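Local atomic coordinates of possible galactose mutarotase (Streptomyces platensis subsp. rosaceus, PDB entry 4RNL), a protein that is a possible galactose mutarotase of the aldose 1-epimerase family, probably interconverting the alpha and beta anomers of galactose or a related sugar. Residues L39-T47 with S76-R84; N178-N186 with A303-H311. All coordinates share one frame; numbering follows the deposited sequence.

Interaction 1 (L39-T47 with S76-R84); sequences LTYGGIVQT and SYFGALVGR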
# COMPACT_ATOMS: atom_id res chain seq x y z
N LEU A 39 -10.90 7.70 -0.73
CA LEU A 39 -11.00 8.94 -1.51
C LEU A 39 -10.79 8.66 -2.98
O LEU A 39 -9.99 7.80 -3.34
CB LEU A 39 -9.95 9.95 -1.06
CG LEU A 39 -9.79 10.20 0.44
CD1 LEU A 39 -8.72 11.26 0.63
CD2 LEU A 39 -11.11 10.64 1.07
N THR A 40 -11.48 9.40 -3.85
CA THR A 40 -11.22 9.26 -5.29
C THR A 40 -9.87 9.88 -5.65
O THR A 40 -9.31 9.61 -6.72
CB THR A 40 -12.32 9.89 -6.16
OG1 THR A 40 -12.46 11.28 -5.83
CG2 THR A 40 -13.64 9.18 -5.94
N TYR A 41 -9.33 10.71 -4.76
CA TYR A 41 -7.97 11.23 -4.96
C TYR A 41 -6.97 10.17 -4.53
O TYR A 41 -6.94 9.78 -3.36
CB TYR A 41 -7.74 12.50 -4.14
CG TYR A 41 -6.35 13.10 -4.25
CD1 TYR A 41 -5.83 13.51 -5.47
CD2 TYR A 41 -5.57 13.30 -3.11
CE1 TYR A 41 -4.57 14.08 -5.56
CE2 TYR A 41 -4.31 13.87 -3.19
CZ TYR A 41 -3.81 14.25 -4.42
OH TYR A 41 -2.55 14.82 -4.51
N GLY A 42 -6.16 9.70 -5.48
CA GLY A 42 -5.08 8.77 -5.18
C GLY A 42 -5.53 7.46 -4.57
O GLY A 42 -4.72 6.74 -3.98
N GLY A 43 -6.81 7.14 -4.71
CA GLY A 43 -7.38 5.92 -4.16
C GLY A 43 -7.09 5.78 -2.68
O GLY A 43 -7.00 4.68 -2.15
N ILE A 44 -6.96 6.92 -2.02
CA ILE A 44 -6.44 6.96 -0.66
C ILE A 44 -7.40 6.33 0.35
O ILE A 44 -8.58 6.67 0.40
CB ILE A 44 -6.11 8.41 -0.24
CG1 ILE A 44 -4.80 8.85 -0.90
CG2 ILE A 44 -5.96 8.52 1.28
CD1 ILE A 44 -4.66 10.38 -0.99
N VAL A 45 -6.90 5.39 1.14
CA VAL A 45 -7.65 4.89 2.28
C VAL A 45 -7.45 5.91 3.40
O VAL A 45 -6.39 5.95 4.04
CB VAL A 45 -7.17 3.49 2.71
CG1 VAL A 45 -7.92 3.01 3.94
CG2 VAL A 45 -7.35 2.49 1.56
N GLN A 46 -8.46 6.75 3.61
CA GLN A 46 -8.34 7.86 4.54
C GLN A 46 -8.44 7.41 5.99
O GLN A 46 -7.69 7.88 6.85
CB GLN A 46 -9.41 8.92 4.27
CG GLN A 46 -9.14 10.21 5.01
CD GLN A 46 -10.35 10.71 5.75
OE1 GLN A 46 -11.46 10.19 5.56
NE2 GLN A 46 -10.16 11.70 6.61
N THR A 47 -9.38 6.51 6.26
CA THR A 47 -9.53 5.97 7.61
C THR A 47 -9.92 4.49 7.62
O THR A 47 -10.58 4.00 6.70
CB THR A 47 -10.56 6.76 8.46
OG1 THR A 47 -11.78 6.90 7.72
CG2 THR A 47 -10.05 8.15 8.85
N SER A 76 4.39 11.29 2.13
CA SER A 76 4.28 10.14 3.03
C SER A 76 3.53 8.99 2.38
O SER A 76 3.55 7.86 2.88
CB SER A 76 3.54 10.51 4.31
OG SER A 76 4.31 11.39 5.12
N TYR A 77 2.83 9.30 1.29
CA TYR A 77 1.94 8.35 0.62
C TYR A 77 0.90 7.73 1.56
O TYR A 77 0.55 6.56 1.39
CB TYR A 77 2.76 7.25 -0.07
CG TYR A 77 3.62 7.79 -1.19
CD1 TYR A 77 4.88 8.31 -0.93
CD2 TYR A 77 3.15 7.81 -2.50
CE1 TYR A 77 5.67 8.83 -1.96
CE2 TYR A 77 3.93 8.33 -3.53
CZ TYR A 77 5.18 8.84 -3.25
OH TYR A 77 5.96 9.34 -4.28
N PHE A 78 0.42 8.49 2.54
CA PHE A 78 -0.59 7.96 3.47
C PHE A 78 -1.77 7.36 2.71
O PHE A 78 -2.35 8.02 1.85
CB PHE A 78 -1.09 9.06 4.40
CG PHE A 78 -0.12 9.44 5.48
CD1 PHE A 78 0.81 8.52 5.96
CD2 PHE A 78 -0.15 10.72 6.03
CE1 PHE A 78 1.69 8.88 6.98
CE2 PHE A 78 0.73 11.08 7.05
CZ PHE A 78 1.66 10.16 7.52
N GLY A 79 -2.10 6.11 3.03
CA GLY A 79 -3.27 5.41 2.49
C GLY A 79 -3.33 5.15 1.00
O GLY A 79 -4.34 4.65 0.49
N ALA A 80 -2.24 5.43 0.29
CA ALA A 80 -2.34 5.65 -1.15
C ALA A 80 -2.32 4.41 -2.04
O ALA A 80 -1.56 3.46 -1.79
CB ALA A 80 -1.27 6.63 -1.60
N LEU A 81 -3.14 4.44 -3.08
CA LEU A 81 -3.01 3.54 -4.22
C LEU A 81 -1.74 3.99 -4.95
O LEU A 81 -1.66 5.13 -5.41
CB LEU A 81 -4.23 3.70 -5.13
CG LEU A 81 -4.56 2.75 -6.29
CD1 LEU A 81 -5.87 3.17 -6.94
CD2 LEU A 81 -3.49 2.73 -7.33
N VAL A 82 -0.75 3.11 -5.06
CA VAL A 82 0.53 3.50 -5.64
C VAL A 82 0.73 2.82 -6.99
O VAL A 82 0.48 1.62 -7.13
CB VAL A 82 1.69 3.13 -4.71
CG1 VAL A 82 3.02 3.39 -5.40
CG2 VAL A 82 1.60 3.94 -3.42
N GLY A 83 1.17 3.60 -7.98
CA GLY A 83 1.42 3.07 -9.32
C GLY A 83 1.99 4.20 -10.17
O GLY A 83 2.01 5.35 -9.69
N ARG A 84 2.40 3.94 -11.41
CA ARG A 84 2.25 2.65 -12.09
C ARG A 84 3.20 1.58 -11.55
O ARG A 84 2.96 0.38 -11.72
CB ARG A 84 2.49 2.83 -13.60
CG ARG A 84 2.15 1.62 -14.46
CD ARG A 84 2.48 1.84 -15.93
NE ARG A 84 1.75 2.96 -16.53
CZ ARG A 84 1.47 3.05 -17.83
NH1 ARG A 84 1.84 2.07 -18.65
NH2 ARG A 84 0.82 4.10 -18.31
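Val45 N donates a hydrogen bond to Gly79 O at 2.7 Å, almost straight (170° at the hydrogen), tying the start of strand 45-51, just past one tight turn, to a second tight turn inside the beta-sandwich of this galactose mutarotase-like protein. The first is the type I' turn Tyr41-Ile44 that joins strands 35-39 and 45-51 into a hairpin; the other is the type II turn Tyr77-Ala80 leading into strand 81-82. Gly79 O is shared, since Asn181 ND2 from strand 180-185 also bonds to it. A second bond runs the opposite way across the contact: Leu81 N donates to Gly42 O at 2.9 Å. Each turn also closes on itself, with Ile44 N on Tyr41 O at 3.2 Å and Ala80 N on Tyr77 O at 3.2 Å. Ile44 O is taken by Leu39 N at 2.8 Å, so the hairpin's own bonding continues behind the turn.

Side-chain contact is slight: Ile44 CG1 meets Ala80 CB at 4.2 Å, and its CG2 methyl lies against Phe78 O. Leu81 holds CG anti to its backbone N (chi1 -169°), which lays CD1 against Gly43 CA at 4.2 Å. A CB on Gly43 would run into that methyl. The Phe78 ring turns off toward Tyr70 of helix 67-72. Gly79 is constrained too: its phi is positive, and any CB would collide with Val45 O, the acceptor that instead receives a CA-H...O contact from Gly79 CA at 3.5 Å.

Interaction 2 (N178-N186 with A303-H311); sequences NLTNHTYLN and AGLALETQH. With GOL (glycerol), chain E.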
# COMPACT_ATOMS: atom_id res chain seq x y z
N ASN A 178 3.14 -2.57 -11.13
CA ASN A 178 3.31 -3.08 -9.77
C ASN A 178 2.50 -2.17 -8.87
O ASN A 178 2.98 -1.12 -8.44
CB ASN A 178 4.80 -3.04 -9.41
CG ASN A 178 5.11 -3.64 -8.03
OD1 ASN A 178 4.41 -4.52 -7.53
ND2 ASN A 178 6.18 -3.15 -7.42
N LEU A 179 1.24 -2.55 -8.61
CA LEU A 179 0.36 -1.69 -7.82
C LEU A 179 0.26 -2.16 -6.38
O LEU A 179 0.23 -3.36 -6.12
CB LEU A 179 -1.04 -1.67 -8.43
CG LEU A 179 -1.08 -1.39 -9.93
CD1 LEU A 179 -2.50 -1.43 -10.46
CD2 LEU A 179 -0.46 -0.04 -10.22
N THR A 180 0.19 -1.23 -5.44
CA THR A 180 0.05 -1.61 -4.03
C THR A 180 -0.76 -0.56 -3.33
O THR A 180 -1.08 0.48 -3.90
CB THR A 180 1.42 -1.74 -3.32
OG1 THR A 180 1.23 -2.37 -2.04
CG2 THR A 180 2.06 -0.37 -3.10
N ASN A 181 -1.11 -0.83 -2.08
CA ASN A 181 -1.71 0.20 -1.24
C ASN A 181 -0.76 0.50 -0.10
O ASN A 181 -0.25 -0.41 0.56
CB ASN A 181 -3.08 -0.21 -0.72
CG ASN A 181 -3.74 0.91 0.07
OD1 ASN A 181 -3.48 1.08 1.26
ND2 ASN A 181 -4.53 1.73 -0.62
N HIS A 182 -0.53 1.79 0.13
CA HIS A 182 0.50 2.24 1.05
C HIS A 182 -0.10 2.66 2.41
O HIS A 182 0.38 3.59 3.04
CB HIS A 182 1.23 3.42 0.41
CG HIS A 182 2.63 3.63 0.89
ND1 HIS A 182 2.93 3.90 2.21
CD2 HIS A 182 3.81 3.65 0.22
CE1 HIS A 182 4.24 4.06 2.34
NE2 HIS A 182 4.79 3.91 1.15
N THR A 183 -1.15 1.98 2.84
CA THR A 183 -1.73 2.23 4.16
C THR A 183 -0.67 1.97 5.26
O THR A 183 0.05 0.98 5.21
CB THR A 183 -2.97 1.33 4.39
OG1 THR A 183 -4.09 1.85 3.65
CG2 THR A 183 -3.36 1.26 5.86
N TYR A 184 -0.56 2.89 6.22
CA TYR A 184 0.20 2.63 7.44
C TYR A 184 -0.82 2.43 8.56
O TYR A 184 -1.80 3.20 8.67
CB TYR A 184 1.03 3.83 7.89
CG TYR A 184 2.05 4.46 6.96
CD1 TYR A 184 1.66 5.10 5.79
CD2 TYR A 184 3.40 4.49 7.32
CE1 TYR A 184 2.60 5.72 4.97
CE2 TYR A 184 4.33 5.10 6.51
CZ TYR A 184 3.93 5.72 5.35
OH TYR A 184 4.86 6.35 4.55
N LEU A 185 -0.57 1.45 9.42
CA LEU A 185 -1.48 1.16 10.52
C LEU A 185 -0.81 1.27 11.88
O LEU A 185 0.36 0.91 12.05
CB LEU A 185 -2.08 -0.25 10.35
CG LEU A 185 -3.01 -0.43 9.15
CD1 LEU A 185 -3.27 -1.90 8.92
CD2 LEU A 185 -4.32 0.34 9.38
N ASN A 186 -1.55 1.80 12.84
CA ASN A 186 -1.21 1.65 14.25
C ASN A 186 -2.43 1.00 14.90
O ASN A 186 -3.48 1.64 15.03
CB ASN A 186 -0.89 3.01 14.90
CG ASN A 186 -0.37 2.88 16.32
OD1 ASN A 186 -0.87 2.06 17.11
ND2 ASN A 186 0.63 3.68 16.67
N ALA A 303 5.05 6.11 13.89
CA ALA A 303 3.67 6.33 14.34
C ALA A 303 2.75 5.26 13.79
O ALA A 303 1.73 4.94 14.40
CB ALA A 303 3.18 7.72 13.91
N GLY A 304 3.13 4.69 12.65
CA GLY A 304 2.39 3.60 12.03
C GLY A 304 3.33 2.74 11.19
O GLY A 304 4.47 3.13 10.96
N LEU A 305 2.85 1.58 10.75
CA LEU A 305 3.67 0.65 9.98
C LEU A 305 2.99 0.40 8.66
O LEU A 305 1.80 0.11 8.62
CB LEU A 305 3.78 -0.69 10.72
CG LEU A 305 4.17 -0.59 12.18
CD1 LEU A 305 4.03 -1.94 12.87
CD2 LEU A 305 5.60 -0.07 12.29
N ALA A 306 3.75 0.51 7.57
CA ALA A 306 3.20 0.18 6.27
C ALA A 306 3.65 -1.22 5.87
O ALA A 306 4.85 -1.53 5.90
CB ALA A 306 3.63 1.20 5.21
N LEU A 307 2.69 -2.07 5.51
CA LEU A 307 2.98 -3.40 4.99
C LEU A 307 2.45 -3.42 3.57
O LEU A 307 1.26 -3.64 3.35
CB LEU A 307 2.28 -4.47 5.82
CG LEU A 307 2.67 -4.52 7.30
CD1 LEU A 307 1.73 -5.43 8.09
CD2 LEU A 307 4.08 -5.00 7.44
N GLU A 308 3.32 -3.17 2.60
CA GLU A 308 2.89 -3.01 1.21
C GLU A 308 3.19 -4.26 0.42
O GLU A 308 4.35 -4.60 0.18
CB GLU A 308 3.62 -1.83 0.57
CG GLU A 308 3.67 -0.60 1.45
CD GLU A 308 4.84 0.30 1.10
OE1 GLU A 308 5.08 0.50 -0.10
OE2 GLU A 308 5.52 0.79 2.03
N THR A 309 2.14 -4.95 -0.01
CA THR A 309 2.31 -6.16 -0.81
C THR A 309 2.65 -5.74 -2.23
O THR A 309 2.02 -4.83 -2.78
CB THR A 309 1.05 -7.01 -0.78
OG1 THR A 309 -0.05 -6.22 -1.24
CG2 THR A 309 0.75 -7.47 0.66
N GLN A 310 3.64 -6.40 -2.83
CA GLN A 310 4.22 -5.86 -4.06
C GLN A 310 5.11 -6.88 -4.74
O GLN A 310 5.44 -7.93 -4.17
CB GLN A 310 5.06 -4.64 -3.69
CG GLN A 310 6.22 -5.02 -2.75
CD GLN A 310 7.18 -3.89 -2.52
OE1 GLN A 310 6.88 -2.73 -2.81
NE2 GLN A 310 8.37 -4.22 -2.00
N HIS A 311 5.50 -6.59 -5.98
CA HIS A 311 6.66 -7.25 -6.57
C HIS A 311 7.92 -6.52 -6.07
O HIS A 311 7.83 -5.42 -5.54
CB HIS A 311 6.57 -7.27 -8.09
CG HIS A 311 5.74 -8.40 -8.63
ND1 HIS A 311 4.47 -8.68 -8.17
CD2 HIS A 311 6.00 -9.31 -9.60
CE1 HIS A 311 3.98 -9.72 -8.83
NE2 HIS A 311 4.89 -10.13 -9.70
C1 GOL E . 8.31 2.55 1.31
O1 GOL E . 7.22 2.50 0.43
C2 GOL E . 9.51 3.23 0.65
O2 GOL E . 10.54 2.27 0.40
C3 GOL E . 10.02 4.31 1.60
O3 GOL E . 11.29 4.79 1.21
O HOH W 1 -0.49 -5.00 -4.08
O HOH W 2 -0.50 -3.29 0.64
O HOH W 3 -1.97 -3.83 -1.56
O HOH W 4 0.02 -1.70 7.05
O HOH W 5 -0.66 -1.70 4.48
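Thr309 O is gripped twice, by Thr180 OG1 at 2.7 Å and by water 1, which bridges it to Leu179 O. It lies where neighbouring antiparallel strands 180-185 and 305-310 of the mutarotase beta-sandwich part, and waters 1, 2, 4 and 5 link backbone atoms of the two. The direct backbone hydrogen bonds between the two segments are made by Leu185 and Leu305, with Leu185 N on Leu305 O at 2.8 Å and the return bond beside it. Side-chain amides hold both ends: Asn178 OD1 accepts from His311 N at 2.8 Å, and Asn186 ND2 donates to Ala303 O at 2.8 Å.

In between lies the likely sugar site, where His182 and Glu308 probably correspond to the acid and base of aldose 1-epimerases. Glu308 OE2 sits over one face of the His182 ring, toward its rim, the two planes 33° apart. Glycerol O1 joins them, accepting from His182 NE2 at 2.9 Å and donating to OE2 at 2.9 Å. With His182 replaced by an alanine, the glycerol hydroxyl would probably lose one donor and the Glu308 carboxylate the ring beneath it, leaving it freer to turn. Farther along, Ala306 CB rests over the Tyr184 ring, 4.1 Å from its centroid.

How the interactions relate
Interactions 1 and 2 meet through neighbouring strands 81-82 and 180-185 of one sheet; their centres are about 10 Å apart. The join is partly backbone, with Ala80 O 2.8 Å from His182 N, a probable hydrogen bond. It is also made by side chains: Tyr184 OH reaches Ser76 O at 2.6 Å, probably another hydrogen bond, and the Phe78 and Tyr184 rings meet edge to face, Phe78 CD1 lying 3.5 Å from Tyr184 CE1. The turn before strand 81-82 thus flanks the likely catalytic histidine, with Tyr77 O 3.4 Å from His182 CB. Interaction 2 lines the glycerol pocket itself, where Arg88, His113 and Asp242 also hydrogen-bond to the glycerol, while interaction 1 anchors the adjoining edge strand to the hairpin 35-51.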